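Local coordinates for 3-dehydroquinate dehydratase (Geobacillus kaustophilus, PDB 2YR1), which probably catalyses the cis-dehydration of 3-dehydroquinate to 3-dehydroshikimate through a Schiff-base intermediate, the third step of the chorismate pathway to aromatic amino acids, at residues C23-G28 with Q233-G238; T84-R89 with D119-Y124; S145-D150 with K174-P179. All blocks are in the same frame, centred on the assembly; numbering follows the deposited sequence.

Interaction 1: C23-G28 with Q233-G238; sequences CAPVVG and QSSAPG
Val-27 and Gln-233 meet crosswise, their side chains at about a right angle. The CG2 methyl of Val-27, set between its own backbone N and carbonyl carbon, lies 3.2 Å from CD of Gln-233, so a branched apolar group rests against the terminal amide while the extended glutamine chain runs past it. The other methyl, CG1, faces CB of Ser-235 at 3.9 Å. Two residues back along the strand, the ring of Pro-25 takes the same serine: its CB is 3.5 Å from Ser-235 CB, a tight carbon pair, and OG lies alongside the ring's CB and CG. A proline suits this place because it offers a rigid apolar flank.

No direct hydrogen bond joins the segments. Two waters do so instead, both donating to Pro-25 O, one at 2.7 Å from that oxygen; this water also donates to Gln-233 O, and the other accepts from Gln-233 N. Beyond the contact, Ser-235 N is bonded to Gln-239 OE1 and Ser-235 O to Arg-52 NH1. The loop is thereby fitted over the C-terminal end of strand 21-26, where the residues predicted to bind 3-dehydroquinate, Ser-235, Gln-239 and Arg-52, gather, as expected for a TIM-barrel active site.

Interaction 2: T84-R89 with D119-Y124; sequences TIRSER and DYELAY
Arg-86 folds back on itself to reach the neighbouring strand: CG is anti to the backbone N, chi1 -175°, and bends at chi2 and chi3 then turn the guanidinium toward two acids. Its NH1 makes a weak hydrogen bond, within a salt bridge, to Asp-119 OD2 at 3.3 Å. Glu-121 OE2, a long ion-pair partner at 3.9 Å from the same NH1, has its carboxylate nearly coplanar with the guanidinium, whereas that of Asp-119 is turned 48° from it. Both acids lie at the guanidinium edge, and arginine suits the place because one flat cation can meet them together. The other oxygen of Glu-121, OE1, accepts from Ser-87 N at 3.1 Å in a fairly straight bond of 162°, met from above the carboxylate plane. At the buried end, Thr-84 packs OG1 at 3.4 Å from Asp-119 CB, while its hydroxyl is hydrogen-bonded to Glu-50, and Asp-119 OD1 is hydrogen-bonded to Ser-145 OG.

Toward solvent the contact loosens. There Tyr-124 brings its OH to 3.7 Å from Ser-87 CB, with Glu-121 CG over one face of its ring, and the exposed Arg-89 makes no close contact across the segments. The cationic Arg-86, predicted to bind 3-dehydroquinate, and nearby Lys-174 would tend to keep the acids ionised, and these would offset the cations' repulsion, in a salt-bridge network at the C-terminal mouth of the TIM barrel.

Interaction 3: S145-D150 with K174-P179; sequences SRHYFD and KVAVMP
All four side-chain torsions of Lys-174 are close to anti (chi1 174°), so the chain runs straight out from its strand, while His-147 sets CG anti to its carbonyl carbon (chi1 -49°) and swings its ring toward the lysine. They meet with Lys-174 NZ at the ring edge, near its plane, 3.0 Å from His-147 CE1. The extended four-carbon lysine chain carries NZ from the strand to this edge, and both residues are predicted catalytic: His-147 as proton donor/acceptor, Lys-174 as Schiff-base former. NE2 of His-147 donates to Ser-145 OG at 3.2 Å, which would help fix the ring's rotation; that hydroxyl is also bonded to Asp-119.

The backbones hold these groups in register. Ala-176 N donates to Arg-146 O at 2.9 Å, and Tyr-148 N to Ala-176 O at 2.8 Å, with an angle of 164°. The small Ala-176 shares the face of His-147 and Lys-174. On the other face Tyr-148 CD2 touches Val-177 CG1 at 3.8 Å.

Strands 141-148 and 172-177 are joined by helix 155-167 in a parallel beta-alpha-beta unit; Tyr-148, Val-175 and Val-177 face that helix, strand 117-121 flanks one edge and strand 203-207 the other.

All three interactions reach the same parallel sheet of the barrel. Interactions 2 and 3 lie closest, with centres about 11 Å apart, on neighbouring strands 117-121 and 141-148, linked by the 2.7 Å approach of Ser-145 OG to Asp-119 OD1. Arg-86 CZ packs 3.2 Å from His-147 NE2, and the side chains of Arg-86 and Lys-174 come within about 3 Å at their nearest atoms. Predicted substrate-binding and catalytic groups are thus in direct contact. Interaction 1 lies farther round the barrel, its centre about 15 Å from that of interaction 3, and touches it where Pro-237 CD packs 3.9 Å from Phe-149 CE1. Interactions 1 and 2 do not touch; their nearest atoms are about 7 Å apart.

Interaction 1: C23-G28 with Q233-G238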
# COMPACT_ATOMS: atom_id res chain seq x y z
N CYS A 23 13.59 8.52 -7.14
CA CYS A 23 14.44 8.65 -8.33
C CYS A 23 13.59 9.06 -9.55
O CYS A 23 12.53 8.47 -9.80
CB CYS A 23 15.13 7.32 -8.64
SG CYS A 23 16.21 7.42 -10.11
N ALA A 24 14.05 10.05 -10.31
CA ALA A 24 13.30 10.50 -11.49
C ALA A 24 14.13 10.29 -12.76
O ALA A 24 15.28 10.70 -12.83
CB ALA A 24 12.93 11.98 -11.33
N PRO A 25 13.54 9.66 -13.78
CA PRO A 25 14.28 9.42 -15.02
C PRO A 25 14.30 10.61 -15.97
O PRO A 25 13.40 11.42 -16.00
CB PRO A 25 13.52 8.27 -15.63
CG PRO A 25 12.10 8.67 -15.34
CD PRO A 25 12.20 9.06 -13.87
N VAL A 26 15.37 10.70 -16.74
CA VAL A 26 15.51 11.73 -17.75
C VAL A 26 15.71 10.90 -19.01
O VAL A 26 16.66 10.12 -19.09
CB VAL A 26 16.76 12.60 -17.55
CG1 VAL A 26 16.95 13.51 -18.76
CG2 VAL A 26 16.62 13.44 -16.30
N VAL A 27 14.78 11.02 -19.95
CA VAL A 27 14.87 10.30 -21.20
C VAL A 27 14.96 11.36 -22.29
O VAL A 27 14.11 12.26 -22.37
CB VAL A 27 13.64 9.39 -21.46
CG1 VAL A 27 13.53 8.33 -20.37
CG2 VAL A 27 12.38 10.21 -21.53
N GLY A 28 16.00 11.28 -23.09
CA GLY A 28 16.19 12.24 -24.15
C GLY A 28 16.91 11.59 -25.31
O GLY A 28 18.00 11.06 -25.14
N GLN A 233 9.24 13.04 -17.83
CA GLN A 233 8.74 11.96 -18.68
C GLN A 233 8.75 10.63 -17.95
O GLN A 233 9.39 10.49 -16.91
CB GLN A 233 9.59 11.85 -19.95
CG GLN A 233 8.78 11.51 -21.20
CD GLN A 233 9.61 11.56 -22.47
OE1 GLN A 233 10.28 12.57 -22.75
NE2 GLN A 233 9.58 10.48 -23.25
N SER A 234 8.04 9.65 -18.49
CA SER A 234 7.97 8.32 -17.91
C SER A 234 9.01 7.45 -18.61
O SER A 234 9.17 7.54 -19.83
CB SER A 234 6.56 7.73 -18.12
OG SER A 234 6.47 6.40 -17.64
N SER A 235 9.71 6.61 -17.85
CA SER A 235 10.72 5.72 -18.44
C SER A 235 10.26 4.28 -18.29
O SER A 235 10.91 3.36 -18.79
CB SER A 235 12.07 5.90 -17.75
OG SER A 235 12.05 5.35 -16.44
N ALA A 236 9.14 4.09 -17.60
CA ALA A 236 8.58 2.76 -17.36
C ALA A 236 7.09 2.87 -16.96
O ALA A 236 6.67 3.84 -16.34
CB ALA A 236 9.37 2.04 -16.27
N PRO A 237 6.29 1.85 -17.30
CA PRO A 237 4.86 1.80 -16.98
C PRO A 237 4.50 1.91 -15.50
O PRO A 237 5.09 1.26 -14.64
CB PRO A 237 4.41 0.47 -17.60
CG PRO A 237 5.67 -0.35 -17.59
CD PRO A 237 6.70 0.64 -18.05
N GLY A 238 3.52 2.77 -15.20
CA GLY A 238 3.09 2.92 -13.82
C GLY A 238 3.77 3.96 -12.95
O GLY A 238 3.42 4.09 -11.78
O HOH W 1 12.36 13.14 -18.13
O HOH W 2 10.98 12.18 -15.08

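Interaction 2: T84-R89 with D119-Y124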
# COMPACT_ATOMS: atom_id res chain seq x y z
N THR A 84 22.20 4.73 -16.58
CA THR A 84 21.57 3.49 -16.98
C THR A 84 21.44 3.29 -18.49
O THR A 84 20.95 4.18 -19.19
CB THR A 84 20.15 3.40 -16.39
OG1 THR A 84 20.21 3.60 -14.97
CG2 THR A 84 19.51 2.05 -16.71
N ILE A 85 21.87 2.14 -18.97
CA ILE A 85 21.72 1.77 -20.38
C ILE A 85 20.93 0.47 -20.35
O ILE A 85 21.50 -0.63 -20.35
CB ILE A 85 23.08 1.55 -21.09
CG1 ILE A 85 23.81 2.88 -21.23
CG2 ILE A 85 22.86 0.93 -22.45
CD1 ILE A 85 25.22 2.78 -21.83
N ARG A 86 19.61 0.60 -20.30
CA ARG A 86 18.73 -0.55 -20.24
C ARG A 86 18.79 -1.43 -21.49
O ARG A 86 18.64 -0.94 -22.60
CB ARG A 86 17.28 -0.09 -20.01
CG ARG A 86 16.26 -1.23 -19.80
CD ARG A 86 16.35 -1.81 -18.38
NE ARG A 86 15.98 -0.83 -17.36
CZ ARG A 86 16.78 -0.38 -16.40
NH1 ARG A 86 18.03 -0.83 -16.31
NH2 ARG A 86 16.34 0.52 -15.53
N SER A 87 19.01 -2.72 -21.29
CA SER A 87 19.05 -3.66 -22.40
C SER A 87 17.72 -3.57 -23.13
O SER A 87 16.74 -3.05 -22.57
CB SER A 87 19.24 -5.08 -21.88
OG SER A 87 18.89 -6.01 -22.88
N GLU A 88 17.66 -4.08 -24.36
CA GLU A 88 16.41 -4.04 -25.11
C GLU A 88 15.55 -5.20 -24.63
O GLU A 88 14.32 -5.10 -24.57
CB GLU A 88 16.68 -4.16 -26.61
CG GLU A 88 15.47 -3.80 -27.49
CD GLU A 88 15.86 -3.58 -28.95
OE1 GLU A 88 16.69 -4.37 -29.46
OE2 GLU A 88 15.33 -2.64 -29.59
N ARG A 89 16.22 -6.30 -24.28
CA ARG A 89 15.53 -7.49 -23.79
C ARG A 89 14.90 -7.25 -22.41
O ARG A 89 14.25 -8.14 -21.87
CB ARG A 89 16.51 -8.66 -23.69
CG ARG A 89 17.64 -8.44 -22.71
CD ARG A 89 18.62 -9.60 -22.73
NE ARG A 89 18.15 -10.75 -21.94
CZ ARG A 89 18.63 -11.98 -22.07
NH1 ARG A 89 19.58 -12.22 -22.96
NH2 ARG A 89 18.18 -12.97 -21.30
N ASP A 119 23.78 1.35 -13.35
CA ASP A 119 22.87 0.21 -13.35
C ASP A 119 23.37 -0.81 -14.39
O ASP A 119 23.59 -0.47 -15.55
CB ASP A 119 21.44 0.64 -13.70
CG ASP A 119 20.46 -0.53 -13.75
OD1 ASP A 119 20.82 -1.59 -14.29
OD2 ASP A 119 19.32 -0.39 -13.25
N TYR A 120 23.55 -2.06 -13.97
CA TYR A 120 24.00 -3.10 -14.88
C TYR A 120 23.16 -4.35 -14.66
O TYR A 120 22.79 -4.67 -13.53
CB TYR A 120 25.48 -3.41 -14.66
CG TYR A 120 26.16 -3.92 -15.89
CD1 TYR A 120 26.23 -3.14 -17.05
CD2 TYR A 120 26.76 -5.18 -15.91
CE1 TYR A 120 26.88 -3.59 -18.18
CE2 TYR A 120 27.42 -5.64 -17.05
CZ TYR A 120 27.47 -4.84 -18.18
OH TYR A 120 28.12 -5.28 -19.32
N GLU A 121 22.88 -5.06 -15.75
CA GLU A 121 22.03 -6.25 -15.73
C GLU A 121 22.66 -7.51 -15.13
O GLU A 121 23.75 -7.92 -15.53
CB GLU A 121 21.57 -6.58 -17.15
CG GLU A 121 21.70 -5.40 -18.14
CD GLU A 121 20.64 -4.33 -17.94
OE1 GLU A 121 19.65 -4.29 -18.71
OE2 GLU A 121 20.81 -3.52 -17.00
N LEU A 122 21.94 -8.13 -14.19
CA LEU A 122 22.42 -9.35 -13.57
C LEU A 122 22.58 -10.40 -14.66
O LEU A 122 23.47 -11.24 -14.61
CB LEU A 122 21.44 -9.87 -12.51
CG LEU A 122 21.98 -11.10 -11.76
CD1 LEU A 122 21.50 -11.10 -10.33
CD2 LEU A 122 21.57 -12.38 -12.47
N ALA A 123 21.73 -10.31 -15.67
CA ALA A 123 21.76 -11.26 -16.78
C ALA A 123 23.15 -11.39 -17.40
O ALA A 123 23.43 -12.38 -18.07
CB ALA A 123 20.75 -10.85 -17.84
N TYR A 124 24.01 -10.40 -17.19
CA TYR A 124 25.36 -10.45 -17.76
C TYR A 124 26.34 -11.23 -16.89
O TYR A 124 27.56 -11.12 -17.08
CB TYR A 124 25.89 -9.03 -18.01
CG TYR A 124 25.07 -8.24 -19.01
CD1 TYR A 124 25.45 -6.95 -19.38
CD2 TYR A 124 23.90 -8.76 -19.57
CE1 TYR A 124 24.68 -6.20 -20.29
CE2 TYR A 124 23.12 -8.03 -20.47
CZ TYR A 124 23.52 -6.75 -20.83
OH TYR A 124 22.77 -6.02 -21.72

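Interaction 3: S145-D150 with K174-P179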
# COMPACT_ATOMS: atom_id res chain seq x y z
N SER A 145 20.57 -5.10 -11.61
CA SER A 145 19.15 -5.29 -11.79
C SER A 145 18.68 -6.39 -12.71
O SER A 145 19.46 -7.02 -13.44
CB SER A 145 18.54 -3.96 -12.24
OG SER A 145 19.12 -3.52 -13.46
N ARG A 146 17.37 -6.60 -12.65
CA ARG A 146 16.66 -7.59 -13.43
C ARG A 146 15.27 -7.01 -13.62
O ARG A 146 14.66 -6.55 -12.65
CB ARG A 146 16.53 -8.89 -12.65
CG ARG A 146 16.09 -10.07 -13.49
CD ARG A 146 17.25 -10.55 -14.38
NE ARG A 146 17.22 -12.00 -14.58
CZ ARG A 146 16.37 -12.62 -15.38
NH1 ARG A 146 15.47 -11.92 -16.06
NH2 ARG A 146 16.40 -13.95 -15.49
N HIS A 147 14.77 -7.03 -14.85
CA HIS A 147 13.44 -6.53 -15.16
C HIS A 147 12.61 -7.59 -15.90
O HIS A 147 13.06 -8.16 -16.90
CB HIS A 147 13.55 -5.25 -16.00
CG HIS A 147 14.51 -4.23 -15.44
ND1 HIS A 147 14.10 -3.12 -14.74
CD2 HIS A 147 15.86 -4.19 -15.45
CE1 HIS A 147 15.15 -2.44 -14.34
NE2 HIS A 147 16.24 -3.06 -14.76
N TYR A 148 11.42 -7.87 -15.38
CA TYR A 148 10.51 -8.85 -15.99
C TYR A 148 9.30 -8.10 -16.56
O TYR A 148 8.38 -7.78 -15.83
CB TYR A 148 10.03 -9.85 -14.94
CG TYR A 148 11.14 -10.73 -14.44
CD1 TYR A 148 11.67 -11.73 -15.24
CD2 TYR A 148 11.70 -10.53 -13.18
CE1 TYR A 148 12.74 -12.52 -14.80
CE2 TYR A 148 12.77 -11.31 -12.72
CZ TYR A 148 13.28 -12.30 -13.55
OH TYR A 148 14.31 -13.07 -13.11
N PHE A 149 9.31 -7.83 -17.86
CA PHE A 149 8.21 -7.09 -18.48
C PHE A 149 7.01 -7.91 -18.93
O PHE A 149 5.94 -7.36 -19.17
CB PHE A 149 8.72 -6.27 -19.67
CG PHE A 149 9.20 -4.89 -19.31
CD1 PHE A 149 8.39 -3.78 -19.52
CD2 PHE A 149 10.45 -4.70 -18.71
CE1 PHE A 149 8.80 -2.50 -19.15
CE2 PHE A 149 10.88 -3.43 -18.33
CZ PHE A 149 10.06 -2.32 -18.55
N ASP A 150 7.17 -9.23 -19.02
CA ASP A 150 6.08 -10.07 -19.48
C ASP A 150 5.26 -10.76 -18.40
O ASP A 150 4.29 -11.46 -18.70
CB ASP A 150 6.63 -11.12 -20.47
CG ASP A 150 7.31 -10.49 -21.67
OD1 ASP A 150 6.81 -9.45 -22.15
OD2 ASP A 150 8.33 -11.02 -22.15
N LYS A 174 18.37 -4.69 -7.68
CA LYS A 174 17.09 -4.21 -8.18
C LYS A 174 16.31 -5.23 -9.00
O LYS A 174 16.87 -5.91 -9.86
CB LYS A 174 17.31 -2.93 -9.01
CG LYS A 174 16.06 -2.41 -9.72
CD LYS A 174 16.34 -1.19 -10.60
CE LYS A 174 15.12 -0.85 -11.43
NZ LYS A 174 15.42 -0.03 -12.63
N VAL A 175 15.02 -5.38 -8.71
CA VAL A 175 14.16 -6.27 -9.49
C VAL A 175 12.80 -5.61 -9.78
O VAL A 175 12.16 -5.06 -8.88
CB VAL A 175 13.85 -7.64 -8.78
CG1 VAL A 175 15.13 -8.46 -8.59
CG2 VAL A 175 13.19 -7.39 -7.45
N ALA A 176 12.38 -5.64 -11.04
CA ALA A 176 11.07 -5.07 -11.38
C ALA A 176 10.23 -6.15 -12.09
O ALA A 176 10.76 -6.96 -12.85
CB ALA A 176 11.23 -3.81 -12.26
N VAL A 177 8.93 -6.18 -11.83
CA VAL A 177 8.07 -7.16 -12.46
C VAL A 177 6.80 -6.52 -13.01
O VAL A 177 6.45 -5.39 -12.64
CB VAL A 177 7.65 -8.30 -11.48
CG1 VAL A 177 8.88 -9.08 -11.02
CG2 VAL A 177 6.89 -7.72 -10.27
N MET A 178 6.13 -7.24 -13.91
CA MET A 178 4.87 -6.77 -14.50
C MET A 178 3.79 -7.67 -13.94
O MET A 178 3.70 -8.85 -14.31
CB MET A 178 4.87 -6.89 -16.02
CG MET A 178 3.62 -6.30 -16.65
SD MET A 178 3.64 -4.53 -16.48
CE MET A 178 4.04 -4.04 -18.19
N PRO A 179 2.98 -7.14 -13.02
CA PRO A 179 1.92 -7.95 -12.42
C PRO A 179 0.75 -8.13 -13.38
O PRO A 179 0.46 -7.25 -14.17
CB PRO A 179 1.53 -7.14 -11.18
CG PRO A 179 1.66 -5.75 -11.67
CD PRO A 179 2.97 -5.77 -12.46